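Local coordinates for Serine/threonine-protein acetyltransferase HopZ1a (Pseudomonas syringae pv. syringae, PDB 5KLP) that acetylates serine and threonine residues of plant host proteins, tubulin among them, and a lysine of its own, as an effector allosterically activated by inositol hexakisphosphate, at residues Q112-P115 with E116-Q119; R157-L160 with T161-D164. The protein carries 10 engineered substitutions. All coordinates share one frame; numbering follows the deposited sequence.

Contact 1. Residues Q112-P115 with E116-Q119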
loop_
_atom_site.group_PDB
_atom_site.type_symbol
_atom_site.label_atom_id
_atom_site.label_comp_id
_atom_site.label_asym_id
_atom_site.label_seq_id
_atom_site.Cartn_x
_atom_site.Cartn_y
_atom_site.Cartn_z
ATOM N N GLN A 112 0.276 3.454 -11.912
ATOM C CA GLN A 112 -0.894 3.765 -12.724
ATOM C C GLN A 112 -0.473 4.146 -14.136
ATOM O O GLN A 112 0.650 4.595 -14.350
ATOM C CB GLN A 112 -1.702 4.900 -12.111
ATOM C CG GLN A 112 -2.070 4.662 -10.662
ATOM C CD GLN A 112 -2.994 3.473 -10.481
ATOM O OE1 GLN A 112 -3.875 3.222 -11.297
ATOM N NE2 GLN A 112 -2.778 2.722 -9.413
ATOM N N THR A 113 -1.385 3.995 -15.090
ATOM C CA THR A 113 -1.092 4.347 -16.478
ATOM C C THR A 113 -2.031 5.448 -16.996
ATOM O O THR A 113 -3.226 5.452 -16.714
ATOM C CB THR A 113 -1.202 3.102 -17.365
ATOM O OG1 THR A 113 -0.295 2.096 -16.890
ATOM C CG2 THR A 113 -0.908 3.440 -18.825
ATOM N N CYS A 114 -1.482 6.398 -17.735
ATOM C CA CYS A 114 -2.279 7.398 -18.418
ATOM C C CYS A 114 -2.912 6.791 -19.672
ATOM O O CYS A 114 -2.208 6.320 -20.549
ATOM C CB CYS A 114 -1.400 8.596 -18.776
ATOM S SG CYS A 114 -2.232 9.842 -19.754
ATOM N N PRO A 115 -4.247 6.792 -19.751
ATOM C CA PRO A 115 -5.028 6.201 -20.845
ATOM C C PRO A 115 -4.692 6.787 -22.209
ATOM O O PRO A 115 -4.715 6.070 -23.212
ATOM C CB PRO A 115 -6.477 6.542 -20.469
ATOM C CG PRO A 115 -6.448 6.774 -19.009
ATOM C CD PRO A 115 -5.109 7.377 -18.713
ATOM N N GLU A 116 -4.385 8.081 -22.243
ATOM C CA GLU A 116 -4.155 8.770 -23.510
ATOM C C GLU A 116 -2.765 8.521 -24.092
ATOM O O GLU A 116 -2.578 8.634 -25.304
ATOM C CB GLU A 116 -4.381 10.275 -23.339
ATOM C CG GLU A 116 -5.845 10.666 -23.185
ATOM C CD GLU A 116 -6.370 10.468 -21.773
ATOM O OE1 GLU A 116 -5.561 10.434 -20.818
ATOM O OE2 GLU A 116 -7.602 10.338 -21.620
ATOM N N THR A 117 -1.795 8.186 -23.240
ATOM C CA THR A 117 -0.409 8.034 -23.693
ATOM C C THR A 117 0.210 6.654 -23.467
ATOM O O THR A 117 1.244 6.324 -24.051
ATOM C CB THR A 117 0.505 9.018 -22.985
ATOM O OG1 THR A 117 0.495 8.707 -21.589
ATOM C CG2 THR A 117 0.031 10.449 -23.194
ATOM N N GLY A 118 -0.378 5.869 -22.579
ATOM C CA GLY A 118 0.239 4.612 -22.187
ATOM C C GLY A 118 1.420 4.826 -21.252
ATOM O O GLY A 118 2.099 3.870 -20.865
ATOM N N GLN A 119 1.679 6.075 -20.875
ATOM C CA GLN A 119 2.788 6.337 -19.956
ATOM C C GLN A 119 2.436 5.910 -18.524
ATOM O O GLN A 119 1.336 6.193 -18.041
ATOM C CB GLN A 119 3.180 7.809 -19.981
ATOM C CG GLN A 119 4.393 8.114 -19.116
ATOM C CD GLN A 119 4.780 9.571 -19.156
ATOM O OE1 GLN A 119 3.972 10.433 -19.490
ATOM N NE2 GLN A 119 6.045 9.849 -18.862
#

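Contact 2. Residues R157-L160 with T161-D164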
loop_
_atom_site.group_PDB
_atom_site.type_symbol
_atom_site.label_atom_id
_atom_site.label_comp_id
_atom_site.label_asym_id
_atom_site.label_seq_id
_atom_site.Cartn_x
_atom_site.Cartn_y
_atom_site.Cartn_z
ATOM N N ARG A 157 -7.282 6.715 -13.957
ATOM C CA ARG A 157 -6.280 5.650 -13.987
ATOM C C ARG A 157 -6.843 4.336 -13.419
ATOM O O ARG A 157 -6.583 3.253 -13.962
ATOM C CB ARG A 157 -5.026 6.079 -13.215
ATOM C CG ARG A 157 -4.291 7.284 -13.822
ATOM C CD ARG A 157 -3.372 7.927 -12.781
ATOM N NE ARG A 157 -2.929 9.254 -13.184
ATOM C CZ ARG A 157 -2.447 10.167 -12.348
ATOM N NH1 ARG A 157 -2.346 9.905 -11.041
ATOM N NH2 ARG A 157 -2.068 11.343 -12.823
ATOM N N HIS A 158 -7.593 4.424 -12.320
ATOM C CA HIS A 158 -8.263 3.239 -11.753
ATOM C C HIS A 158 -9.304 2.666 -12.726
ATOM O O HIS A 158 -9.419 1.452 -12.886
ATOM C CB HIS A 158 -8.929 3.567 -10.411
ATOM C CG HIS A 158 -7.972 3.610 -9.258
ATOM N ND1 HIS A 158 -7.133 2.563 -8.950
ATOM C CD2 HIS A 158 -7.732 4.568 -8.331
ATOM C CE1 HIS A 158 -6.416 2.873 -7.885
ATOM N NE2 HIS A 158 -6.764 4.081 -7.488
ATOM N N ASN A 159 -10.059 3.544 -13.378
ATOM C CA ASN A 159 -11.026 3.104 -14.385
ATOM C C ASN A 159 -10.359 2.377 -15.549
ATOM O O ASN A 159 -10.924 1.424 -16.100
ATOM C CB ASN A 159 -11.853 4.294 -14.897
ATOM C CG ASN A 159 -13.059 4.577 -14.003
ATOM O OD1 ASN A 159 -13.637 3.653 -13.430
ATOM N ND2 ASN A 159 -13.430 5.849 -13.870
ATOM N N LEU A 160 -9.166 2.825 -15.940
ATOM C CA LEU A 160 -8.433 2.125 -16.989
ATOM C C LEU A 160 -8.136 0.680 -16.554
ATOM O O LEU A 160 -8.361 -0.261 -17.306
ATOM C CB LEU A 160 -7.137 2.873 -17.348
ATOM C CG LEU A 160 -6.267 2.259 -18.450
ATOM C CD1 LEU A 160 -7.046 2.176 -19.782
ATOM C CD2 LEU A 160 -4.974 3.051 -18.644
ATOM N N THR A 161 -7.640 0.512 -15.333
ATOM C CA THR A 161 -7.375 -0.817 -14.788
ATOM C C THR A 161 -8.638 -1.681 -14.783
ATOM O O THR A 161 -8.628 -2.826 -15.243
ATOM C CB THR A 161 -6.805 -0.713 -13.359
ATOM O OG1 THR A 161 -5.628 0.089 -13.392
ATOM C CG2 THR A 161 -6.454 -2.100 -12.786
ATOM N N LEU A 162 -9.734 -1.118 -14.286
ATOM C CA LEU A 162 -11.000 -1.844 -14.243
ATOM C C LEU A 162 -11.463 -2.219 -15.648
ATOM O O LEU A 162 -11.949 -3.333 -15.894
ATOM C CB LEU A 162 -12.074 -1.010 -13.534
ATOM C CG LEU A 162 -11.830 -0.702 -12.054
ATOM C CD1 LEU A 162 -12.904 0.233 -11.505
ATOM C CD2 LEU A 162 -11.808 -1.995 -11.242
ATOM N N GLU A 163 -11.325 -1.278 -16.568
ATOM C CA GLU A 163 -11.756 -1.521 -17.940
ATOM C C GLU A 163 -10.982 -2.684 -18.550
ATOM O O GLU A 163 -11.554 -3.581 -19.187
ATOM C CB GLU A 163 -11.576 -0.259 -18.775
ATOM C CG GLU A 163 -12.012 -0.396 -20.210
ATOM C CD GLU A 163 -11.583 0.797 -21.042
ATOM O OE1 GLU A 163 -10.377 1.121 -21.028
ATOM O OE2 GLU A 163 -12.447 1.409 -21.708
ATOM N N ASP A 164 -9.672 -2.669 -18.347
ATOM C CA ASP A 164 -8.821 -3.712 -18.890
ATOM C C ASP A 164 -9.113 -5.056 -18.222
ATOM O O ASP A 164 -9.195 -6.071 -18.899
ATOM C CB ASP A 164 -7.338 -3.321 -18.748
ATOM C CG ASP A 164 -6.935 -2.180 -19.695
ATOM O OD1 ASP A 164 -7.537 -2.073 -20.789
ATOM O OD2 ASP A 164 -6.015 -1.397 -19.357
HETATM O O HOH W 1 -5.339 0.971 -10.767
#

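Contact 1. Residues Q112-P115 with E116-Q119
Cys-114 and Gln-119 hold the two arms of a beta turn together through their backbones. Cys-114 N donates to Gln-119 O at 2.8 Å, in a nearly straight bond (171° at the hydrogen). In the other direction Cys-114 O takes two N-H groups. Gly-118 N gives the firmer bond at 2.8 Å. Thr-117 N adds a weak, longer one, which spans Pro-115 and Glu-116 at the bend. Gly-118 has positive phi (75°) and lies on the return arm. Beside the Cys-114 bond, Thr-113 CA makes a weak C-H...O contact to Gln-119 O at 3.4 Å.

One side-chain bond braces the turn. Thr-117 OG1 accepts from Gln-119 N at 3.0 Å, forming an ST turn. With chi1 at 63°, OG1 sits between its own backbone N and carbonyl carbon, and from there it meets the N-H of Gln-119.

The other contacts across the turn are van der Waals. Thr-117 OG1 lies 3.4 Å from Cys-114 CB. Thr-113 CG2 packs on Gly-118 C at 3.6 Å, while its OG1 bonds to Asp-90. Glu-116 bends at chi2 and runs beside the Pro-115 ring. This puts Glu-116 OE1 3.5 Å from Cys-114 SG, and the same oxygen makes a weak hydrogen bond to Gln-156.

Backbone bonds and the ST turn account for the turn's shape, consistent with Thr-113 OG1 and Glu-116 OE1 having partners outside it.

Contact 2. Residues R157-L160 with T161-D164
Leu-160 reaches along the surface of helix 153-167 toward Glu-163 and Asp-164, three and four residues on. This helix is the crossover of a beta-alpha-beta unit between strands 138-143 and 175-179. Leu-160 has CG anti to its own N (chi1 -179°), which carries CD1 forward along the helix. Leu-160 CD1 touches Glu-163 OE1 and Asp-164 OD2, each at 3.7 Å. Both acidic chains run aslant to the leucine. Asp-164 OD2 also bonds to His-91 of helix 91-98.

On another side Asn-159 and Leu-162 meet at an angle, with Asn-159 OD1 4.0 Å from Leu-162 CD1. The amide of Asn-159 is engaged by the backbone of Val-242 and His-244. Leu-162 CG lies 3.3 Å from His-158 O.

The backbone keeps the regular helical pattern. The N-H groups of Thr-161, Leu-162, Glu-163 and Asp-164 each bond to the carbonyl oxygen four residues back.

The imidazole of His-158 is held at both nitrogens. NE2 bonds to the active-site Glu-143. A water joins the other nitrogen to the next turn of the helix, 3.0 Å from His-158 ND1 and 2.8 Å from Thr-161 OG1.

How the contacts relate
Reading from the N terminus, the chain leaves strand 105-110 and enters contact 1, which closes a short turn before strand 125-130. It then passes through strand 138-143 into helix 153-167, where contact 2 spans successive turns. The two contacts follow in series and neither crosses the other. They touch directly in the fold. Gln-112 CB packs on Arg-157 CD at 3.5 Å, and Leu-160 CD2 lies 3.5 Å from Thr-113 O and near Pro-115 CA. The strand-connecting loop is thus joined to the crossover helix. Nearby are the active-site residues His-123, close to Gln-112 and Arg-157, and Glu-143, close to Gln-112 and His-158.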